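Local coordinates for regulatory protein YycH-like domain-containing protein (PDB 5COZ) that is of unknown function but carries a YycH-like domain and a putative lipoprotein signal, so it probably works as an envelope-anchored protein, at residues A[134-138]-A[139-143]. Sequence-based numbering, arbitrary orientation.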
ATOM      1  N   LEU A 134       1.581  -7.340 -18.072  1.00 12.45           N
ATOM      2  CA  LEU A 134       2.523  -6.410 -18.692  1.00 12.92           C
ATOM      3  C   LEU A 134       2.271  -4.962 -18.274  1.00 13.89           C
ATOM      4  O   LEU A 134       3.233  -4.223 -18.062  1.00 13.18           O
ATOM      5  CB  LEU A 134       2.512  -6.534 -20.198  1.00 13.39           C
ATOM      6  CG  LEU A 134       2.850  -7.937 -20.775  1.00 18.99           C
ATOM      7  CD1 LEU A 134       3.033  -7.849 -22.243  1.00 18.92           C
ATOM      8  CD2 LEU A 134       4.132  -8.544 -20.163  1.00 23.02           C
ATOM      9  N   ALA A 135       0.997  -4.563 -18.107  1.00 12.23           N
ATOM     10  CA  ALA A 135       0.721  -3.199 -17.659  1.00 11.03           C
ATOM     11  C   ALA A 135       1.261  -2.915 -16.267  1.00 12.41           C
ATOM     12  O   ALA A 135       1.857  -1.862 -16.038  1.00 10.58           O
ATOM     13  CB  ALA A 135      -0.778  -2.928 -17.672  1.00 12.45           C
ATOM     14  N   VAL A 136       1.047  -3.852 -15.321  1.00 11.23           N
ATOM     15  CA  VAL A 136       1.414  -3.552 -13.950  1.00 10.99           C
ATOM     16  C   VAL A 136       2.841  -3.985 -13.596  1.00 16.30           C
ATOM     17  O   VAL A 136       3.431  -3.371 -12.706  1.00 17.46           O
ATOM     18  CB  VAL A 136       0.361  -4.206 -12.995  1.00 14.84           C
ATOM     19  CG1 VAL A 136       0.657  -3.911 -11.522  1.00 15.79           C
ATOM     20  CG2 VAL A 136      -1.052  -3.751 -13.362  1.00 14.46           C
ATOM     21  N   SER A 137       3.428  -4.943 -14.321  1.00 13.87           N
ATOM     22  CA  SER A 137       4.747  -5.425 -13.897  1.00 14.50           C
ATOM     23  C   SER A 137       5.832  -5.469 -14.990  1.00 18.95           C
ATOM     24  O   SER A 137       6.971  -5.842 -14.690  1.00 18.86           O
ATOM     25  CB  SER A 137       4.607  -6.806 -13.247  1.00 19.27           C
ATOM     26  OG  SER A 137       4.200  -7.812 -14.158  1.00 27.51           O
ATOM     27  N   ALA A 138       5.537  -5.004 -16.210  1.00 14.81           N
ATOM     28  CA  ALA A 138       6.553  -4.987 -17.277  1.00 15.15           C
ATOM     29  C   ALA A 138       6.641  -3.605 -17.927  1.00 17.70           C
ATOM     30  O   ALA A 138       7.188  -3.458 -19.028  1.00 18.39           O
ATOM     31  CB  ALA A 138       6.245  -6.042 -18.311  1.00 16.67           C
ATOM     32  N   SER A 139       6.133  -2.585 -17.229  1.00 14.57           N
ATOM     33  CA  SER A 139       6.081  -1.245 -17.772  1.00 13.44           C
ATOM     34  C   SER A 139       6.706  -0.230 -16.808  1.00 16.33           C
ATOM     35  O   SER A 139       7.364  -0.638 -15.846  1.00 16.70           O
ATOM     36  CB  SER A 139       4.619  -0.896 -18.094  1.00 11.84           C
ATOM     37  OG  SER A 139       4.098  -1.827 -19.035  1.00 13.60           O
ATOM     38  N   LYS A 140       6.525   1.076 -17.048  1.00 13.73           N
ATOM     39  CA  LYS A 140       7.125   2.126 -16.226  1.00 13.16           C
ATOM     40  C   LYS A 140       6.541   2.140 -14.802  1.00 16.33           C
ATOM     41  O   LYS A 140       7.246   2.499 -13.840  1.00 16.32           O
ATOM     42  CB  LYS A 140       6.941   3.494 -16.912  1.00 14.59           C
ATOM     43  CG  LYS A 140       7.911   4.572 -16.454  1.00 32.49           C
ATOM     44  CD  LYS A 140       7.738   5.848 -17.277  1.00 41.96           C
ATOM     45  CE  LYS A 140       8.567   6.997 -16.764  1.00 60.04           C
ATOM     46  NZ  LYS A 140       9.998   6.872 -17.154  1.00 77.42           N
ATOM     47  N   PHE A 141       5.252   1.764 -14.669  1.00 11.72           N
ATOM     48  CA  PHE A 141       4.612   1.753 -13.362  1.00 10.32           C
ATOM     49  C   PHE A 141       5.241   0.694 -12.471  1.00 13.09           C
ATOM     50  O   PHE A 141       5.527  -0.418 -12.918  1.00 15.32           O
ATOM     51  CB  PHE A 141       3.102   1.482 -13.524  1.00 10.52           C
ATOM     52  CG  PHE A 141       2.311   1.475 -12.240  1.00  9.54           C
ATOM     53  CD1 PHE A 141       1.998   2.662 -11.597  1.00  9.09           C
ATOM     54  CD2 PHE A 141       1.934   0.278 -11.643  1.00 11.01           C
ATOM     55  CE1 PHE A 141       1.241   2.664 -10.418  1.00 10.04           C
ATOM     56  CE2 PHE A 141       1.181   0.279 -10.454  1.00 11.59           C
ATOM     57  CZ  PHE A 141       0.853   1.472  -9.852  1.00 10.62           C
ATOM     58  N   GLY A 142       5.362   1.032 -11.191  1.00 11.15           N
ATOM     59  CA  GLY A 142       5.872   0.121 -10.173  1.00 11.47           C
ATOM     60  C   GLY A 142       5.076   0.344  -8.907  1.00 10.41           C
ATOM     61  O   GLY A 142       4.603   1.457  -8.653  1.00 11.30           O
ATOM     62  N   THR A 143       4.882  -0.711  -8.124  1.00  9.31           N
ATOM     63  CA  THR A 143       4.039  -0.636  -6.952  1.00  8.60           C
ATOM     64  C   THR A 143       4.786  -0.291  -5.662  1.00  9.93           C
ATOM     65  O   THR A 143       4.103  -0.136  -4.651  1.00 11.46           O
ATOM     66  CB  THR A 143       3.307  -1.975  -6.738  1.00 12.38           C
ATOM     67  OG1 THR A 143       4.284  -2.993  -6.501  1.00 13.31           O
ATOM     68  CG2 THR A 143       2.417  -2.368  -7.944  1.00 14.30           C
TER
HETATM   69  O   HOH W   1       4.565  -1.944 -15.019  1.00 19.39           O
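Ser-139 turns its hydroxyl back onto the last turn of helix 130-137, where OG donates to Leu-134 O over 2.7 Å. The bond comes in from above the carbonyl plane, 36° out of it. Placing OG beside its own backbone N (chi1 -59°) aims it at that oxygen. Leu-134 O also accepts the amide of Ala-138, at 3.1 Å from N to O, from the opposite face. Ser-139 CB meanwhile rests 3.6 Å from Ala-135 O, and Ser-139 N hands its proton to a water 2.8 Å away. With an alanine in place of Ser-139, Leu-134 O would probably lose its second donor, and the helix end its tie to the side chain that follows. Two residues on, the chain swings back at Phe-141. Its carbonyl O accepts from the same water at 2.8 Å, and the water's other proton goes to Ala-135 O at 2.9 Å, thereby tying helix end and returning loop together. With CG anti to its backbone N (chi1 -179°), the Phe-141 ring presents an edge to Val-136 O, while CE2 lies 4.4 Å from Val-136 CG1. Thr-143 extends this apolar side, its CG2 4.3 Å from Val-136 CG1. Val-136 and Phe-141 both pack on Val-213 of strand 211-220, and Asn-196 joins the two segments again by bonding Ala-135 O and Phe-141 N. This is the C-terminal end of a helix, where two carbonyls of the last turn, Leu-134 O and Ala-135 O, are met by a serine hydroxyl and a water as the chain leaves helix 130-137 and runs on over strand 211-220 of the antiparallel sheet.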